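Local coordinates for putative Lipoprotein (Shewanella oneidensis, PDB 3U24) that is of unknown function but binds zinc and calcium ions and, as a putative lipoprotein of the DUF885 family in the peptidase MA clan, may be related to metallopeptidases, at residues A[244-249]-A[478-483]; A[237-242]-A[513-518]; A[191-196]-A[201-206]. All coordinates share one frame; numbering follows the deposited sequence.

Contact 1. Residues A[244-249]-A[478-483]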
loop_
_atom_site.group_PDB
_atom_site.type_symbol
_atom_site.label_atom_id
_atom_site.label_comp_id
_atom_site.label_asym_id
_atom_site.label_seq_id
_atom_site.Cartn_x
_atom_site.Cartn_y
_atom_site.Cartn_z
ATOM N N GLU A 244 10.858 14.764 13.821
ATOM C CA GLU A 244 11.211 15.616 12.701
ATOM C C GLU A 244 11.119 14.840 11.378
ATOM O O GLU A 244 10.509 15.320 10.425
ATOM C CB GLU A 244 12.590 16.270 12.851
ATOM C CG GLU A 244 12.847 17.322 11.741
ATOM C CD GLU A 244 14.056 18.255 11.936
ATOM O OE1 GLU A 244 15.109 17.813 12.475
ATOM O OE2 GLU A 244 13.967 19.451 11.509
ATOM N N LEU A 245 11.745 13.671 11.315
ATOM C CA LEU A 245 11.715 12.845 10.111
ATOM C C LEU A 245 10.306 12.311 9.810
ATOM O O LEU A 245 9.930 12.183 8.644
ATOM C CB LEU A 245 12.734 11.714 10.178
ATOM C CG LEU A 245 14.211 12.134 10.178
ATOM C CD1 LEU A 245 15.110 10.918 10.427
ATOM C CD2 LEU A 245 14.606 12.833 8.878
ATOM N N TYR A 246 9.531 12.059 10.863
ATOM C CA TYR A 246 8.233 11.437 10.704
ATOM C C TYR A 246 7.299 12.434 10.052
ATOM O O TYR A 246 6.663 12.112 9.056
ATOM C CB TYR A 246 7.678 10.937 12.032
ATOM C CG TYR A 246 6.459 10.052 11.885
ATOM C CD1 TYR A 246 5.199 10.611 11.805
ATOM C CD2 TYR A 246 6.570 8.680 11.854
ATOM C CE1 TYR A 246 4.065 9.847 11.682
ATOM C CE2 TYR A 246 5.457 7.885 11.722
ATOM C CZ TYR A 246 4.185 8.492 11.639
ATOM O OH TYR A 246 3.029 7.753 11.519
ATOM N N GLU A 247 7.265 13.651 10.564
ATOM C CA GLU A 247 6.474 14.702 9.950
ATOM C C GLU A 247 6.875 14.986 8.500
ATOM O O GLU A 247 5.999 15.176 7.647
ATOM C CB GLU A 247 6.573 15.984 10.748
ATOM C CG GLU A 247 5.899 15.929 12.128
ATOM C CD GLU A 247 4.375 15.968 12.053
ATOM O OE1 GLU A 247 3.795 16.031 10.928
ATOM O OE2 GLU A 247 3.731 15.900 13.122
ATOM N N GLN A 248 8.177 15.025 8.205
ATOM C CA GLN A 248 8.611 15.297 6.839
ATOM C C GLN A 248 8.159 14.114 5.973
ATOM O O GLN A 248 7.604 14.328 4.880
ATOM C CB GLN A 248 10.142 15.563 6.712
ATOM C CG GLN A 248 10.631 16.870 7.337
ATOM C CD GLN A 248 12.181 17.042 7.577
ATOM O OE1 GLN A 248 12.964 16.085 7.638
ATOM N NE2 GLN A 248 12.592 18.296 7.770
ATOM N N LYS A 249 8.356 12.871 6.436
ATOM C CA LYS A 249 7.955 11.705 5.630
ATOM C C LYS A 249 6.438 11.675 5.393
ATOM O O LYS A 249 5.977 11.347 4.306
ATOM C CB LYS A 249 8.407 10.388 6.267
ATOM C CG LYS A 249 8.227 9.145 5.383
ATOM C CD LYS A 249 9.010 7.947 5.965
ATOM C CE LYS A 249 9.196 6.763 5.014
ATOM N NZ LYS A 249 7.931 6.157 4.589
ATOM N N LEU A 478 -0.727 3.604 16.519
ATOM C CA LEU A 478 0.395 2.711 16.654
ATOM C C LEU A 478 1.605 3.249 15.908
ATOM O O LEU A 478 2.722 3.361 16.469
ATOM C CB LEU A 478 0.016 1.336 16.102
ATOM C CG LEU A 478 1.135 0.288 15.993
ATOM C CD1 LEU A 478 1.236 -0.448 17.299
ATOM C CD2 LEU A 478 0.889 -0.754 14.905
ATOM N N ASP A 479 1.396 3.601 14.640
ATOM C CA ASP A 479 2.540 3.997 13.817
ATOM C C ASP A 479 3.207 5.254 14.387
ATOM O O ASP A 479 4.437 5.317 14.530
ATOM C CB ASP A 479 2.168 4.188 12.357
ATOM C CG ASP A 479 3.399 4.303 11.453
ATOM O OD1 ASP A 479 4.065 3.256 11.191
ATOM O OD2 ASP A 479 3.677 5.437 10.974
ATOM N N TYR A 480 2.374 6.214 14.766
ATOM C CA TYR A 480 2.823 7.477 15.310
ATOM C C TYR A 480 3.476 7.281 16.659
ATOM O O TYR A 480 4.575 7.782 16.897
ATOM C CB TYR A 480 1.637 8.458 15.414
ATOM C CG TYR A 480 2.012 9.854 15.865
ATOM C CD1 TYR A 480 2.474 10.802 14.958
ATOM C CD2 TYR A 480 1.945 10.216 17.199
ATOM C CE1 TYR A 480 2.848 12.096 15.382
ATOM C CE2 TYR A 480 2.315 11.490 17.631
ATOM C CZ TYR A 480 2.747 12.441 16.720
ATOM O OH TYR A 480 3.108 13.723 17.158
ATOM N N SER A 481 2.808 6.551 17.548
ATOM C CA SER A 481 3.326 6.393 18.905
ATOM C C SER A 481 4.663 5.663 18.937
ATOM O O SER A 481 5.512 6.006 19.725
ATOM C CB SER A 481 2.304 5.752 19.826
ATOM O OG SER A 481 1.091 6.515 19.772
ATOM N N ILE A 482 4.845 4.695 18.059
ATOM C CA ILE A 482 6.098 3.945 17.973
ATOM C C ILE A 482 7.252 4.853 17.525
ATOM O O ILE A 482 8.281 4.905 18.157
ATOM C CB ILE A 482 5.933 2.739 17.011
ATOM C CG1 ILE A 482 5.127 1.648 17.708
ATOM C CG2 ILE A 482 7.287 2.170 16.561
ATOM C CD1 ILE A 482 4.766 0.485 16.790
ATOM N N HIS A 483 7.045 5.616 16.469
ATOM C CA HIS A 483 8.100 6.415 15.872
ATOM C C HIS A 483 8.346 7.759 16.527
ATOM O O HIS A 483 9.457 8.293 16.442
ATOM C CB HIS A 483 7.809 6.570 14.401
ATOM C CG HIS A 483 8.050 5.313 13.660
ATOM N ND1 HIS A 483 9.291 4.840 13.460
ATOM C CD2 HIS A 483 7.180 4.350 13.169
ATOM C CE1 HIS A 483 9.213 3.660 12.844
ATOM N NE2 HIS A 483 7.927 3.373 12.639
HETATM O O HOH W 1 4.561 15.042 15.544
#

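Contact 2. Residues A[237-242]-A[513-518]. With ACY (acetic acid), chain Q.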
loop_
_atom_site.group_PDB
_atom_site.type_symbol
_atom_site.label_atom_id
_atom_site.label_comp_id
_atom_site.label_asym_id
_atom_site.label_seq_id
_atom_site.Cartn_x
_atom_site.Cartn_y
_atom_site.Cartn_z
ATOM N N ARG A 237 21.479 1.460 16.036
ATOM C CA ARG A 237 20.536 2.558 15.800
ATOM C C ARG A 237 19.058 2.130 16.043
ATOM O O ARG A 237 18.663 1.006 15.680
ATOM C CB ARG A 237 20.672 3.073 14.361
ATOM C CG ARG A 237 20.000 4.409 14.189
ATOM C CD ARG A 237 19.796 4.768 12.735
ATOM N NE ARG A 237 21.028 4.890 11.940
ATOM C CZ ARG A 237 21.567 6.040 11.516
ATOM N NH1 ARG A 237 21.023 7.211 11.858
ATOM N NH2 ARG A 237 22.660 6.033 10.719
ATOM N N SER A 238 18.271 3.001 16.656
ATOM C CA SER A 238 16.872 2.702 16.900
ATOM C C SER A 238 16.135 2.677 15.560
ATOM O O SER A 238 16.481 3.413 14.644
ATOM C CB SER A 238 16.196 3.772 17.798
ATOM O OG SER A 238 14.762 3.631 17.781
ATOM N N PHE A 239 15.123 1.833 15.474
ATOM C CA PHE A 239 14.257 1.748 14.313
ATOM C C PHE A 239 13.226 2.913 14.276
ATOM O O PHE A 239 12.539 3.115 13.259
ATOM C CB PHE A 239 13.540 0.393 14.293
ATOM C CG PHE A 239 12.645 0.157 15.476
ATOM C CD1 PHE A 239 11.337 0.607 15.468
ATOM C CD2 PHE A 239 13.092 -0.570 16.578
ATOM C CE1 PHE A 239 10.520 0.394 16.558
ATOM C CE2 PHE A 239 12.269 -0.795 17.665
ATOM C CZ PHE A 239 10.982 -0.295 17.648
ATOM N N ARG A 240 13.127 3.653 15.380
ATOM C CA ARG A 240 12.150 4.712 15.542
ATOM C C ARG A 240 12.720 5.965 14.898
ATOM O O ARG A 240 13.836 6.399 15.221
ATOM C CB ARG A 240 11.846 4.944 17.006
ATOM C CG ARG A 240 11.382 3.689 17.746
ATOM C CD ARG A 240 11.598 3.855 19.246
ATOM N NE ARG A 240 11.266 2.645 20.011
ATOM C CZ ARG A 240 10.030 2.313 20.365
ATOM N NH1 ARG A 240 9.816 1.213 21.049
ATOM N NH2 ARG A 240 9.012 3.070 20.026
ATOM N N ILE A 241 12.013 6.528 13.929
ATOM C CA ILE A 241 12.647 7.583 13.122
ATOM C C ILE A 241 12.567 8.964 13.778
ATOM O O ILE A 241 13.307 9.854 13.398
ATOM C CB ILE A 241 12.128 7.579 11.652
ATOM C CG1 ILE A 241 10.626 7.896 11.544
ATOM C CG2 ILE A 241 12.384 6.212 10.984
ATOM C CD1 ILE A 241 10.132 8.096 10.100
ATOM N N GLY A 242 11.695 9.148 14.772
ATOM C CA GLY A 242 11.596 10.423 15.505
ATOM C C GLY A 242 10.673 11.457 14.864
ATOM O O GLY A 242 10.312 11.341 13.661
ATOM N N ARG A 513 5.420 -4.816 11.374
ATOM C CA ARG A 513 5.259 -3.930 10.226
ATOM C C ARG A 513 5.648 -2.466 10.578
ATOM O O ARG A 513 6.306 -1.771 9.776
ATOM C CB ARG A 513 3.822 -4.038 9.735
ATOM C CG ARG A 513 3.457 -3.168 8.560
ATOM C CD ARG A 513 2.095 -3.616 8.057
ATOM N NE ARG A 513 1.524 -2.659 7.130
ATOM C CZ ARG A 513 0.280 -2.714 6.660
ATOM N NH1 ARG A 513 -0.537 -3.707 7.032
ATOM N NH2 ARG A 513 -0.141 -1.760 5.823
ATOM N N ALA A 514 5.281 -2.038 11.786
ATOM C CA ALA A 514 5.612 -0.695 12.303
ATOM C C ALA A 514 7.083 -0.534 12.663
ATOM O O ALA A 514 7.584 0.590 12.653
ATOM C CB ALA A 514 4.753 -0.347 13.498
ATOM N N THR A 515 7.777 -1.627 12.977
ATOM C CA THR A 515 9.187 -1.557 13.250
ATOM C C THR A 515 9.952 -1.419 11.950
ATOM O O THR A 515 11.041 -0.861 11.936
ATOM C CB THR A 515 9.729 -2.804 13.999
ATOM O OG1 THR A 515 9.616 -4.005 13.188
ATOM C CG2 THR A 515 9.000 -3.028 15.296
ATOM N N LEU A 516 9.397 -1.928 10.857
ATOM C CA LEU A 516 10.114 -1.992 9.584
ATOM C C LEU A 516 9.713 -0.908 8.597
ATOM O O LEU A 516 10.440 -0.616 7.689
ATOM C CB LEU A 516 9.968 -3.397 8.942
ATOM C CG LEU A 516 10.739 -4.516 9.692
ATOM C CD1 LEU A 516 10.367 -5.921 9.188
ATOM C CD2 LEU A 516 12.240 -4.286 9.607
ATOM N N SER A 517 8.541 -0.335 8.778
ATOM C CA SER A 517 8.055 0.738 7.921
ATOM C C SER A 517 7.541 1.891 8.790
ATOM O O SER A 517 7.284 1.732 10.001
ATOM C CB SER A 517 6.921 0.219 7.042
ATOM O OG SER A 517 5.776 -0.040 7.841
ATOM N N GLN A 518 7.419 3.049 8.168
ATOM C CA GLN A 518 6.968 4.269 8.815
ATOM C C GLN A 518 5.957 4.958 7.886
ATOM O O GLN A 518 6.106 4.863 6.642
ATOM C CB GLN A 518 8.151 5.212 9.047
ATOM C CG GLN A 518 9.395 4.525 9.570
ATOM C CD GLN A 518 10.216 3.952 8.453
ATOM O OE1 GLN A 518 10.205 4.480 7.367
ATOM N NE2 GLN A 518 10.906 2.862 8.709
HETATM C C ACY Q . 12.313 2.370 5.416
HETATM O O ACY Q . 12.161 1.379 6.180
HETATM O OXT ACY Q . 11.442 3.282 5.273
HETATM C CH3 ACY Q . 13.555 2.448 4.593
HETATM O O HOH W 2 11.637 1.544 11.112
#

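Contact 3. Residues A[191-196]-A[201-206]. With IMD (imidazole), chain B.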
loop_
_atom_site.group_PDB
_atom_site.type_symbol
_atom_site.label_atom_id
_atom_site.label_comp_id
_atom_site.label_asym_id
_atom_site.label_seq_id
_atom_site.Cartn_x
_atom_site.Cartn_y
_atom_site.Cartn_z
ATOM N N LYS A 191 18.601 -24.462 -15.716
ATOM C CA LYS A 191 17.980 -25.369 -16.654
ATOM C C LYS A 191 17.331 -24.585 -17.796
ATOM O O LYS A 191 17.524 -24.932 -18.966
ATOM C CB LYS A 191 16.970 -26.297 -15.941
ATOM C CG LYS A 191 16.137 -27.240 -16.832
ATOM C CD LYS A 191 15.079 -28.064 -16.052
ATOM C CE LYS A 191 15.672 -28.919 -14.901
ATOM N NZ LYS A 191 14.695 -29.711 -14.063
ATOM N N GLN A 192 16.583 -23.532 -17.479
ATOM C CA GLN A 192 16.028 -22.670 -18.532
ATOM C C GLN A 192 17.129 -22.172 -19.473
ATOM O O GLN A 192 16.957 -22.182 -20.682
ATOM C CB GLN A 192 15.317 -21.442 -17.971
ATOM C CG GLN A 192 14.015 -21.709 -17.264
ATOM C CD GLN A 192 13.106 -20.462 -17.249
ATOM O OE1 GLN A 192 12.232 -20.316 -18.107
ATOM N NE2 GLN A 192 13.362 -19.543 -16.314
ATOM N N VAL A 193 18.249 -21.726 -18.907
ATOM C CA VAL A 193 19.348 -21.263 -19.739
ATOM C C VAL A 193 19.900 -22.409 -20.615
ATOM O O VAL A 193 19.953 -22.265 -21.844
ATOM C CB VAL A 193 20.471 -20.616 -18.904
ATOM C CG1 VAL A 193 21.705 -20.384 -19.774
ATOM C CG2 VAL A 193 19.965 -19.313 -18.272
ATOM N N ALA A 194 20.186 -23.559 -20.007
ATOM C CA ALA A 194 20.762 -24.698 -20.725
ATOM C C ALA A 194 19.914 -25.135 -21.916
ATOM O O ALA A 194 20.472 -25.542 -22.938
ATOM C CB ALA A 194 20.981 -25.888 -19.787
ATOM N N ASP A 195 18.588 -25.047 -21.795
ATOM C CA ASP A 195 17.689 -25.577 -22.828
ATOM C C ASP A 195 17.054 -24.494 -23.726
ATOM O O ASP A 195 16.178 -24.800 -24.565
ATOM C CB ASP A 195 16.585 -26.438 -22.187
ATOM C CG ASP A 195 17.141 -27.718 -21.514
ATOM O OD1 ASP A 195 18.275 -28.181 -21.864
ATOM O OD2 ASP A 195 16.432 -28.259 -20.628
ATOM N N SER A 196 17.512 -23.258 -23.546
ATOM C CA SER A 196 17.092 -22.113 -24.348
ATOM C C SER A 196 17.799 -22.096 -25.718
ATOM O O SER A 196 18.693 -22.902 -26.005
ATOM C CB SER A 196 17.473 -20.816 -23.615
ATOM O OG SER A 196 18.873 -20.597 -23.703
ATOM N N ALA A 201 28.181 -20.160 -26.561
ATOM C CA ALA A 201 29.028 -19.168 -25.928
ATOM C C ALA A 201 28.231 -18.374 -24.870
ATOM O O ALA A 201 28.721 -18.143 -23.761
ATOM C CB ALA A 201 29.646 -18.224 -26.972
ATOM N N GLU A 202 27.005 -17.989 -25.204
ATOM C CA GLU A 202 26.159 -17.291 -24.233
ATOM C C GLU A 202 25.852 -18.160 -22.977
ATOM O O GLU A 202 25.835 -17.660 -21.871
ATOM C CB GLU A 202 24.867 -16.786 -24.886
ATOM C CG GLU A 202 25.042 -15.605 -25.823
ATOM C CD GLU A 202 23.808 -15.355 -26.667
ATOM O OE1 GLU A 202 23.242 -16.341 -27.234
ATOM O OE2 GLU A 202 23.381 -14.166 -26.773
ATOM N N LYS A 203 25.619 -19.456 -23.179
ATOM C CA LYS A 203 25.345 -20.368 -22.068
ATOM C C LYS A 203 26.542 -20.429 -21.117
ATOM O O LYS A 203 26.361 -20.378 -19.895
ATOM C CB LYS A 203 24.960 -21.758 -22.587
ATOM C CG LYS A 203 23.566 -21.733 -23.206
ATOM C CD LYS A 203 23.119 -23.078 -23.779
ATOM C CE LYS A 203 21.887 -22.897 -24.660
ATOM N NZ LYS A 203 21.360 -24.174 -25.244
ATOM N N ALA A 204 27.758 -20.515 -21.681
ATOM C CA ALA A 204 28.963 -20.665 -20.874
ATOM C C ALA A 204 29.223 -19.363 -20.127
ATOM O O ALA A 204 29.589 -19.380 -18.979
ATOM C CB ALA A 204 30.176 -21.067 -21.748
ATOM N N LEU A 205 29.006 -18.218 -20.778
ATOM C CA LEU A 205 29.157 -16.935 -20.119
ATOM C C LEU A 205 28.162 -16.817 -18.947
ATOM O O LEU A 205 28.478 -16.263 -17.856
ATOM C CB LEU A 205 28.896 -15.825 -21.097
ATOM C CG LEU A 205 29.058 -14.388 -20.558
ATOM C CD1 LEU A 205 30.450 -14.173 -19.934
ATOM C CD2 LEU A 205 28.711 -13.345 -21.645
ATOM N N PHE A 206 26.954 -17.319 -19.185
ATOM C CA PHE A 206 25.910 -17.269 -18.180
ATOM C C PHE A 206 26.380 -18.024 -16.941
ATOM O O PHE A 206 26.224 -17.553 -15.825
ATOM C CB PHE A 206 24.602 -17.867 -18.711
ATOM C CG PHE A 206 23.406 -17.520 -17.869
ATOM C CD1 PHE A 206 23.218 -18.104 -16.634
ATOM C CD2 PHE A 206 22.485 -16.589 -18.306
ATOM C CE1 PHE A 206 22.135 -17.766 -15.836
ATOM C CE2 PHE A 206 21.407 -16.238 -17.493
ATOM C CZ PHE A 206 21.227 -16.851 -16.263
HETATM N N1 IMD B . 18.759 -30.139 -17.007
HETATM C C2 IMD B . 18.190 -30.185 -18.253
HETATM N N3 IMD B . 19.027 -29.581 -19.129
HETATM C C4 IMD B . 20.122 -29.136 -18.440
HETATM C C5 IMD B . 19.954 -29.486 -17.101
#

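Contact 1. Residues A[244-249]-A[478-483]
Tyr246 reaches across from helix 243-254 to helix 459-485 and meets three side chains there, Asp479, Tyr480 and His483. The polar end comes first: Tyr246 OH donates to Asp479 OD2 in a very short hydrogen bond of 2.5 Å. The carboxylate oxygen lies at the edge of the phenol, in its plane, while the carboxylate as a whole is turned from the ring plane. Farther back, the edge of Tyr480 points at the face of Tyr246 in an offset edge-to-face pair, with planes at 86° and Tyr480 CD1 3.8 Å from Tyr246 CE1. His483 meets the ring mainly through its methylene, His483 CB standing 3.5 Å from Tyr246 CD2; its imidazole is nearly parallel to the phenol but slid so far that they barely overlap. With CG anti to the backbone N (chi1 -169°), the ring of Tyr246 is turned toward helix 459-485. Replacing Tyr246 with alanine removes the ring and hydroxyl, and would probably leave a gap between Tyr480 and His483 and Asp479 OD2 short of one donor.

A second shell fixes these partners. Asp479 OD2 also accepts from Val519 N, and the imidazole of His483 is held at both nitrogens, ND1 by Ile241 N and NE2 by the carbonyls of Ala514 and Ser517. At the edge of the cluster a water accepts from Tyr480 OH at 2.5 Å and donates to Glu247 OE2, whose carboxylate also binds the backbone N atoms of Ala260 and Lys261. The aromatic cluster thus joins segments 244-249 and 478-483, their axes 10.8 Å apart and roughly antiparallel at 147°, with the start of helix 260-289 packed against both tyrosines and helix 504-516 against Leu478 and Ile482.

Contact 2. Residues A[237-242]-A[513-518]
The C-terminal end of helix 504-516 and the loop leading into helix 243-254 meet here, Phe239 lying on Thr515 and Ile241 on Gln518. Thr515 CG2 makes a CH-pi contact over one face of the Phe239 ring, 4.3 Å from its centroid; Arg240 CG occupies the opposite face, so the phenyl is sandwiched between its own neighbour and the helix. The Phe239 chi1 of 62° sets CG between the backbone N and the carbonyl carbon, keeping the ring close over the last turn, where Phe239 CB comes 3.7 Å from Thr515 O. Farther along, Ile241 CD1 and CG2 both rest on the aliphatic part of Gln518, Ile241 CD1 being 3.7 Å from Gln518 CB. Gln518 bends at chi2 (85°) and carries its amide beyond the isoleucine.

No direct hydrogen bond joins the segments, but one water does: it donates to Phe239 O and, at 2.6 Å, to Thr515 O, and accepts from Gln518 NE2. Gln518 NE2 also donates to O of an acetic acid molecule, probably from the crystallisation liquor, in a nearly straight bond of 3.2 Å (166°). Within the loop, Ser238 OG accepts from Arg240 N at 2.9 Å. At the helix end, Arg513 O receives Leu516 N, Ser517 N and Ser517 OG. The water-bridged loop thus combines an ST turn at Ser238 with Gly242 at the N-cap position of helix 243-254.

Contact 3. Residues A[191-196]-A[201-206]
Val193 and Phe206 provide the apolar half of this contact, Lys203 the polar half. Val193 CG2 sits above the middle of the Phe206 ring, 3.4 Å from the centroid and 11° off the normal, a close CH-pi contact in which the methyl is near all six ring carbons. The second methyl, Val193 CG1, leans on the root of the same side chain, 3.8 Å from Phe206 CG, and also lies near Lys203 CG. Phe206 has its CG anti to the backbone N (chi1 -165°), which swings the ring across to the valine and presents one face to it. Leu142 of helix 138-148 also packs against Val193, adding a third helix to this apolar layer.

The two segments are the arms of a helical hairpin: helix 187-195 ends, a short turn follows, and helix 200-234 sets off in nearly the reverse direction, the axes of segments 191-195 and 201-206 lying 9.8 Å apart at 160°.

Hydrogen bonds gather at the end of the first arm. Lys203, extended beyond CG, runs past the Val193 carbonyl and delivers NZ to two backbone oxygens, Ala194 O at 2.8 Å and Ser196 O at 3.1 Å. The ammonium stands well above the Ala194 carbonyl plane but is only modestly tilted from that of Ser196. Its positive charge is thus placed at the C-terminal end of a helix, where it would be expected to interact favourably with the helix dipole. Ser196 OG folds back on the same turn and donates to Val193 O at 2.7 Å, in the carbonyl plane and on a lone pair; that oxygen also accepts from Ser196 N.

Asp195 OD1 accepts a further hydrogen bond, at 3.2 Å, from N3 of a bound imidazole, probably from the crystallisation liquor.

Followed from the N terminus, the chain first makes contact 3, a local hairpin that closes a loop of only a few residues between helices 187-195 and 200-234. Helix 200-234 then leads to the loop of contact 2, whose partner at 513-518 follows with 270 residues between; contact 1, opening at 244-249 and closing at 478-483, is nested inside that long loop. Contacts 1 and 2 adjoin, their centres about 9 Å apart, and are joined by a probable hydrogen bond between Ile482 O and Arg240 NH2 and by His483, which touches both segments of contact 2, tying helices 243-254, 459-485 and 504-516 together. Contact 3 stands apart, its centre about 49 Å from that of contact 1.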